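Local coordinates for protein SUMO-1 cysteine protease S273R (African swine fever virus pig/Kenya/KEN-50/1950, PDB 6LJ9) that is a viral cysteine endopeptidase of the Ulp1/SUMO-protease family that probably matures the core-shell polyproteins and cleaves host immune proteins, at residues B[2-10]-B[238-247]; B[149-157]-B[169-177]. All blocks are in the same frame, centred on the assembly; numbering follows the deposited sequence.

Interaction 1. Residues B[2-10]-B[238-247]; sequences SILEKITSS and FYIRARLDNV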
# COMPACT_ATOMS: atom_id res chain seq x y z
N SER B 2 5.02 -23.74 -3.45
CA SER B 2 4.83 -23.35 -2.06
C SER B 2 4.92 -21.84 -1.89
O SER B 2 3.92 -21.17 -1.63
CB SER B 2 5.86 -24.05 -1.16
OG SER B 2 5.70 -25.45 -1.20
N ILE B 3 6.13 -21.31 -2.03
CA ILE B 3 6.34 -19.87 -1.89
C ILE B 3 5.68 -19.09 -3.01
O ILE B 3 5.38 -17.91 -2.85
CB ILE B 3 7.85 -19.58 -1.81
CG1 ILE B 3 8.54 -20.60 -0.91
CG2 ILE B 3 8.10 -18.17 -1.29
CD1 ILE B 3 9.99 -20.84 -1.25
N LEU B 4 5.45 -19.73 -4.16
CA LEU B 4 4.71 -19.07 -5.23
C LEU B 4 3.26 -18.81 -4.83
O LEU B 4 2.65 -17.85 -5.30
CB LEU B 4 4.77 -19.90 -6.51
CG LEU B 4 4.44 -19.18 -7.82
CD1 LEU B 4 5.39 -18.01 -8.02
CD2 LEU B 4 4.51 -20.13 -9.00
N GLU B 5 2.70 -19.66 -3.96
CA GLU B 5 1.37 -19.41 -3.42
C GLU B 5 1.37 -18.25 -2.44
O GLU B 5 0.31 -17.65 -2.21
CB GLU B 5 0.84 -20.66 -2.72
CG GLU B 5 0.66 -21.87 -3.63
CD GLU B 5 0.07 -23.06 -2.89
OE1 GLU B 5 -0.32 -22.89 -1.72
OE2 GLU B 5 -0.01 -24.15 -3.49
N LYS B 6 2.52 -17.92 -1.84
CA LYS B 6 2.57 -16.84 -0.86
C LYS B 6 2.25 -15.49 -1.49
O LYS B 6 1.40 -14.74 -0.98
CB LYS B 6 3.94 -16.80 -0.19
CG LYS B 6 4.08 -17.68 1.04
CD LYS B 6 5.40 -17.41 1.75
CE LYS B 6 5.44 -18.05 3.12
NZ LYS B 6 6.68 -17.68 3.86
N ILE B 7 2.92 -15.16 -2.59
CA ILE B 7 2.78 -13.85 -3.21
C ILE B 7 1.40 -13.72 -3.85
O ILE B 7 0.66 -14.70 -3.96
CB ILE B 7 3.90 -13.59 -4.24
CG1 ILE B 7 3.75 -14.53 -5.44
CG2 ILE B 7 5.26 -13.77 -3.58
CD1 ILE B 7 4.86 -14.37 -6.47
N THR B 8 1.05 -12.51 -4.28
CA THR B 8 -0.30 -12.18 -4.69
C THR B 8 -0.52 -12.24 -6.20
O THR B 8 -1.60 -11.87 -6.67
CB THR B 8 -0.68 -10.78 -4.18
OG1 THR B 8 0.20 -9.81 -4.76
CG2 THR B 8 -0.55 -10.72 -2.66
N SER B 9 0.47 -12.70 -6.96
CA SER B 9 0.33 -12.78 -8.41
C SER B 9 -0.34 -14.09 -8.83
O SER B 9 -0.58 -14.98 -8.02
CB SER B 9 1.69 -12.63 -9.09
OG SER B 9 2.59 -13.62 -8.63
N SER B 10 -0.62 -14.19 -10.12
CA SER B 10 -1.34 -15.32 -10.67
C SER B 10 -0.89 -15.53 -12.11
O SER B 10 -0.29 -14.62 -12.71
CB SER B 10 -2.86 -15.11 -10.61
OG SER B 10 -3.29 -14.18 -11.59
N PHE B 238 11.37 -12.19 -8.82
CA PHE B 238 10.58 -12.82 -7.77
C PHE B 238 10.96 -12.31 -6.39
O PHE B 238 10.10 -12.17 -5.51
CB PHE B 238 10.73 -14.34 -7.83
CG PHE B 238 10.00 -15.07 -6.73
CD1 PHE B 238 8.65 -15.35 -6.85
CD2 PHE B 238 10.66 -15.48 -5.59
CE1 PHE B 238 7.97 -16.02 -5.85
CE2 PHE B 238 9.99 -16.15 -4.58
CZ PHE B 238 8.64 -16.42 -4.71
N TYR B 239 12.25 -12.03 -6.18
CA TYR B 239 12.69 -11.48 -4.90
C TYR B 239 12.02 -10.14 -4.62
O TYR B 239 11.51 -9.91 -3.52
CB TYR B 239 14.21 -11.34 -4.88
CG TYR B 239 14.77 -10.83 -3.57
CD1 TYR B 239 14.99 -11.69 -2.51
CD2 TYR B 239 15.08 -9.48 -3.40
CE1 TYR B 239 15.50 -11.24 -1.31
CE2 TYR B 239 15.59 -9.02 -2.20
CZ TYR B 239 15.80 -9.90 -1.16
OH TYR B 239 16.31 -9.44 0.04
N ILE B 240 11.99 -9.26 -5.62
CA ILE B 240 11.36 -7.95 -5.44
C ILE B 240 9.87 -8.12 -5.17
O ILE B 240 9.31 -7.46 -4.29
CB ILE B 240 11.62 -7.06 -6.67
CG1 ILE B 240 13.11 -6.75 -6.80
CG2 ILE B 240 10.79 -5.79 -6.59
CD1 ILE B 240 13.45 -5.87 -7.99
N ARG B 241 9.21 -9.00 -5.92
CA ARG B 241 7.77 -9.20 -5.74
C ARG B 241 7.46 -9.81 -4.39
O ARG B 241 6.49 -9.42 -3.73
CB ARG B 241 7.21 -10.06 -6.87
CG ARG B 241 5.71 -10.29 -6.79
CD ARG B 241 4.96 -8.97 -6.71
NE ARG B 241 3.52 -9.15 -6.60
CZ ARG B 241 2.68 -9.13 -7.63
NH1 ARG B 241 3.13 -8.93 -8.85
NH2 ARG B 241 1.38 -9.31 -7.42
N ALA B 242 8.27 -10.78 -3.95
CA ALA B 242 8.04 -11.40 -2.64
C ALA B 242 8.24 -10.39 -1.51
O ALA B 242 7.47 -10.37 -0.55
CB ALA B 242 8.96 -12.60 -2.46
N ARG B 243 9.27 -9.55 -1.62
CA ARG B 243 9.48 -8.52 -0.60
C ARG B 243 8.35 -7.49 -0.62
O ARG B 243 7.96 -6.97 0.43
CB ARG B 243 10.83 -7.83 -0.81
CG ARG B 243 12.03 -8.76 -0.73
CD ARG B 243 12.34 -9.19 0.70
NE ARG B 243 12.78 -8.07 1.53
CZ ARG B 243 12.03 -7.49 2.46
NH1 ARG B 243 10.80 -7.92 2.68
NH2 ARG B 243 12.52 -6.48 3.16
N LEU B 244 7.82 -7.19 -1.81
CA LEU B 244 6.69 -6.28 -1.90
C LEU B 244 5.45 -6.86 -1.22
O LEU B 244 4.69 -6.13 -0.58
CB LEU B 244 6.39 -5.96 -3.37
CG LEU B 244 7.30 -4.95 -4.06
CD1 LEU B 244 6.95 -4.83 -5.54
CD2 LEU B 244 7.20 -3.59 -3.38
N ASP B 245 5.24 -8.17 -1.35
CA ASP B 245 4.17 -8.86 -0.65
C ASP B 245 4.57 -9.29 0.76
O ASP B 245 3.91 -10.16 1.34
CB ASP B 245 3.70 -10.08 -1.46
CG ASP B 245 2.92 -9.68 -2.69
OD1 ASP B 245 2.36 -8.56 -2.71
OD2 ASP B 245 2.87 -10.49 -3.64
N ASN B 246 5.63 -8.69 1.30
CA ASN B 246 6.01 -8.83 2.70
C ASN B 246 6.50 -10.24 3.04
O ASN B 246 6.26 -10.73 4.14
CB ASN B 246 4.87 -8.42 3.63
CG ASN B 246 4.73 -6.91 3.75
OD1 ASN B 246 5.43 -6.27 4.53
ND2 ASN B 246 3.82 -6.34 2.96
N VAL B 247 7.18 -10.89 2.10
CA VAL B 247 7.95 -12.09 2.43
C VAL B 247 9.32 -11.63 2.92
O VAL B 247 10.05 -10.94 2.20
CB VAL B 247 8.08 -13.02 1.21
CG1 VAL B 247 9.00 -14.19 1.54
CG2 VAL B 247 6.71 -13.52 0.78
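The Arg241 guanidinium and the Phe238 ring receive the N-terminal segment. Ser9 CB lies over one face of the guanidinium, 3.5 Å above its plane and displaced toward the rim, while Thr8 OG1 stands at the edge, almost exactly in plane. There Arg241 NH2 donates to Thr8 OG1 over 3.0 Å, a nearly straight bond at 175°. One face of the Phe238 ring carries Ala242 CB, from the next turn of its own helix; Ile3 CG2 meets the edge at CZ, in plane. Leu4 CD1 and Ile7 CD1 approach Phe238 CE1 obliquely, Ile7 CD1 to 3.6 Å. Branched aliphatic residues suit this side, since they fill the space beside an aromatic ring without bringing polar groups.

Ile7 touches with both branches. Its CG1 sits between the backbone N and the carbonyl carbon (chi1 67°), which sends CD1 to the ring and leaves CG2 to pack on Ala242, whose small side chain lets the segment come close.

Asp245, just past the helical residues, takes two bonds on one oxygen: Thr8 N gives a hydrogen to Asp245 OD2 at 2.8 Å and Thr8 OG1 gives one at 3.0 Å, both from the same face of the carboxylate. Threonine suits the place because its hydroxyl both accepts from Arg241 and donates to Asp245. Arg241 NE adds a weak bond and salt bridge to the same OD2, probably keeping the acid ionised. Tyr104 holds the other carboxylate oxygen; Glu16 pairs with Arg241 NH2, and Trp100 makes a cation-pi contact with Arg241.

The N-terminal segment thus lies against the end of helix 232-244, with helices 249-254 and 259-269 alongside, while Tyr239, Arg243 and Leu244 pack on strand 169-175, placing the helix between segment and sheet.

Interaction 2. Residues B[149-157]-B[169-177]; sequences PCNTFGCVL and WVAIFVDMR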
# COMPACT_ATOMS: atom_id res chain seq x y z
N PRO B 149 5.57 9.72 -2.75
CA PRO B 149 6.36 9.15 -1.65
C PRO B 149 6.38 7.63 -1.72
O PRO B 149 5.33 6.99 -1.78
CB PRO B 149 5.65 9.66 -0.40
CG PRO B 149 4.25 9.92 -0.85
CD PRO B 149 4.36 10.40 -2.27
N CYS B 150 7.58 7.07 -1.71
CA CYS B 150 7.79 5.63 -1.81
C CYS B 150 8.62 5.16 -0.63
O CYS B 150 9.66 5.76 -0.32
CB CYS B 150 8.49 5.26 -3.12
SG CYS B 150 7.60 5.76 -4.61
N ASN B 151 8.17 4.09 0.03
CA ASN B 151 8.91 3.45 1.11
C ASN B 151 9.50 2.11 0.70
O ASN B 151 9.98 1.36 1.55
CB ASN B 151 8.02 3.28 2.35
CG ASN B 151 6.71 2.58 2.05
OD1 ASN B 151 6.55 1.96 1.00
ND2 ASN B 151 5.77 2.66 2.99
N THR B 152 9.48 1.79 -0.60
CA THR B 152 10.17 0.63 -1.13
C THR B 152 10.85 1.00 -2.44
O THR B 152 10.34 1.81 -3.21
CB THR B 152 9.21 -0.56 -1.37
OG1 THR B 152 8.04 -0.11 -2.06
CG2 THR B 152 8.81 -1.20 -0.05
N PHE B 153 12.01 0.40 -2.66
CA PHE B 153 12.82 0.66 -3.85
C PHE B 153 13.26 -0.67 -4.43
O PHE B 153 13.70 -1.57 -3.70
CB PHE B 153 14.04 1.53 -3.50
CG PHE B 153 14.95 1.80 -4.67
CD1 PHE B 153 16.03 0.97 -4.94
CD2 PHE B 153 14.74 2.90 -5.48
CE1 PHE B 153 16.86 1.22 -6.01
CE2 PHE B 153 15.58 3.16 -6.55
CZ PHE B 153 16.64 2.32 -6.82
N GLY B 154 13.15 -0.80 -5.75
CA GLY B 154 13.49 -2.05 -6.41
C GLY B 154 14.25 -1.87 -7.71
O GLY B 154 13.93 -0.98 -8.50
N CYS B 155 15.24 -2.72 -7.94
CA CYS B 155 16.03 -2.64 -9.16
C CYS B 155 16.66 -3.99 -9.44
O CYS B 155 17.03 -4.72 -8.52
CB CYS B 155 17.10 -1.55 -9.06
SG CYS B 155 17.59 -0.83 -10.64
N VAL B 156 16.77 -4.31 -10.73
CA VAL B 156 17.43 -5.53 -11.20
C VAL B 156 18.58 -5.10 -12.10
O VAL B 156 18.38 -4.32 -13.03
CB VAL B 156 16.46 -6.45 -11.96
CG1 VAL B 156 17.18 -7.70 -12.43
CG2 VAL B 156 15.27 -6.81 -11.08
N LEU B 157 19.78 -5.61 -11.82
CA LEU B 157 20.97 -5.20 -12.54
C LEU B 157 21.74 -6.42 -13.04
O LEU B 157 21.59 -7.53 -12.53
CB LEU B 157 21.88 -4.32 -11.67
CG LEU B 157 22.39 -4.89 -10.35
CD1 LEU B 157 23.87 -5.22 -10.45
CD2 LEU B 157 22.12 -3.92 -9.22
N TRP B 169 21.43 -11.66 -13.81
CA TRP B 169 20.61 -10.66 -13.14
C TRP B 169 20.62 -10.88 -11.63
O TRP B 169 20.51 -12.01 -11.15
CB TRP B 169 19.17 -10.72 -13.65
CG TRP B 169 19.03 -10.46 -15.12
CD1 TRP B 169 18.81 -11.38 -16.10
CD2 TRP B 169 19.10 -9.18 -15.77
NE1 TRP B 169 18.74 -10.75 -17.32
CE2 TRP B 169 18.91 -9.40 -17.14
CE3 TRP B 169 19.30 -7.87 -15.32
CZ2 TRP B 169 18.92 -8.37 -18.08
CZ3 TRP B 169 19.30 -6.85 -16.24
CH2 TRP B 169 19.12 -7.10 -17.61
N VAL B 170 20.77 -9.78 -10.89
CA VAL B 170 20.63 -9.78 -9.44
C VAL B 170 19.69 -8.65 -9.06
O VAL B 170 19.50 -7.68 -9.81
CB VAL B 170 21.98 -9.64 -8.70
CG1 VAL B 170 22.90 -10.80 -9.05
CG2 VAL B 170 22.62 -8.31 -9.04
N ALA B 171 19.08 -8.77 -7.89
CA ALA B 171 18.08 -7.82 -7.43
C ALA B 171 18.62 -6.97 -6.29
O ALA B 171 19.46 -7.41 -5.50
CB ALA B 171 16.81 -8.55 -6.96
N ILE B 172 18.14 -5.73 -6.22
CA ILE B 172 18.42 -4.81 -5.12
C ILE B 172 17.09 -4.27 -4.62
O ILE B 172 16.30 -3.72 -5.40
CB ILE B 172 19.35 -3.66 -5.54
CG1 ILE B 172 20.79 -4.16 -5.66
CG2 ILE B 172 19.25 -2.50 -4.56
CD1 ILE B 172 21.83 -3.04 -5.75
N PHE B 173 16.84 -4.42 -3.32
CA PHE B 173 15.58 -3.99 -2.72
C PHE B 173 15.88 -3.18 -1.46
O PHE B 173 16.66 -3.61 -0.61
CB PHE B 173 14.70 -5.20 -2.38
CG PHE B 173 13.29 -4.82 -2.00
CD1 PHE B 173 12.35 -4.55 -2.98
CD2 PHE B 173 12.92 -4.75 -0.67
CE1 PHE B 173 11.06 -4.21 -2.63
CE2 PHE B 173 11.63 -4.40 -0.32
CZ PHE B 173 10.70 -4.13 -1.30
N VAL B 174 15.25 -2.02 -1.36
CA VAL B 174 15.37 -1.14 -0.19
C VAL B 174 14.01 -1.10 0.48
O VAL B 174 13.04 -0.58 -0.09
CB VAL B 174 15.85 0.26 -0.58
CG1 VAL B 174 15.91 1.16 0.65
CG2 VAL B 174 17.21 0.19 -1.26
N ASP B 175 13.93 -1.64 1.69
CA ASP B 175 12.68 -1.70 2.44
C ASP B 175 12.69 -0.60 3.50
O ASP B 175 13.47 -0.67 4.46
CB ASP B 175 12.50 -3.08 3.07
CG ASP B 175 11.12 -3.28 3.66
OD1 ASP B 175 10.29 -2.35 3.59
OD2 ASP B 175 10.86 -4.38 4.20
N MSE B 176 11.85 0.41 3.31
CA MSE B 176 11.75 1.52 4.25
C MSE B 176 10.38 1.56 4.91
O MSE B 176 9.88 2.62 5.27
CB MSE B 176 12.04 2.84 3.53
CG MSE B 176 13.43 2.93 2.93
SE MSE B 176 13.63 4.43 1.69
CE MSE B 176 12.56 3.74 0.21
N ARG B 177 9.77 0.38 5.06
CA ARG B 177 8.45 0.26 5.67
C ARG B 177 8.52 -0.02 7.16
O ARG B 177 7.68 0.47 7.93
CB ARG B 177 7.65 -0.85 4.98
CG ARG B 177 7.31 -0.58 3.52
CD ARG B 177 6.79 -1.84 2.85
NE ARG B 177 7.79 -2.91 2.85
CZ ARG B 177 7.65 -4.07 2.22
NH1 ARG B 177 6.55 -4.31 1.53
NH2 ARG B 177 8.61 -4.98 2.28
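Two neighbouring antiparallel strands, 152-157 and 169-175, form a beta hairpin within the mixed sheet of this Ulp1-like cysteine protease. Their axes approach to 4.6 Å, with N-to-C directions 176° apart. Strand 107-109 lies beyond the first and strand 181-186 beyond the second. Phe153 with Val174, Cys155 with Ile172 and Leu157 with Val170 are hydrogen-bonded pairs, each closed by two N-H to O=C bonds; Met176 N extends the ladder to Asn151 O at 2.7 Å.

Phe153, Cys155, Leu157, Val170, Ile172 and Val174 share one face of the sheet, where helix 195-208 packs on Ile172 and Val174. Leu157 CG stands between its backbone N and carbonyl carbon (chi1 58°), and its branches divide: CD1 reaches Val170 CG2 at 3.6 Å, while CD2 meets Ile172 CD1. Beta-branched valine and isoleucine fit extended backbone and provide the methyls for this packing. Val170 lies beside His168 and Asn187, both inferred to be catalytic, so this end of the hairpin borders the active site. Cys155 adds a covalent tie, its disulfide to Cys110.

Across the sheet, helix 232-244 covers Val156 and Trp169. Val156 CG1 crosses to Trp169 CE3 at 3.6 Å, obliquely to the indole. Gly154, opposite Phe173, has no side chain to compete with the phenyl ring, which leans over the first strand and brings Phe173 CZ to 3.7 Å from Thr152 CG2.

At the other end the chain turns at Asp175, whose OD1 accepts from Arg177 N in an Asx turn. Arg177 also grips the Asp175 carboxylate side-on, Arg177 NE to Asp175 OD1 at 2.7 Å and NH2 to OD2. Held so, the Arg177 guanidinium receives Thr152 CG2 over one face, 3.5 Å above its plane.

From the N terminus, residues 2-10 begin a long loop that closes when residues 238-247 come back to meet them in interaction 1. Interaction 2 is nested wholly inside it: strand 152-157 turns through a short connection and returns as strand 169-175, a far more local closure. The first ties the start of the chain to the end of helix 232-244; the second joins adjacent strands of the central sheet. The two touch directly, for Arg243 NH2 forms a salt bridge with Asp175 OD2, Arg177 NH2 probably bonds Arg243 O, and Arg243 CB packs on Phe173. Helix 232-244 therefore lies between the N-terminal segment and the sheet.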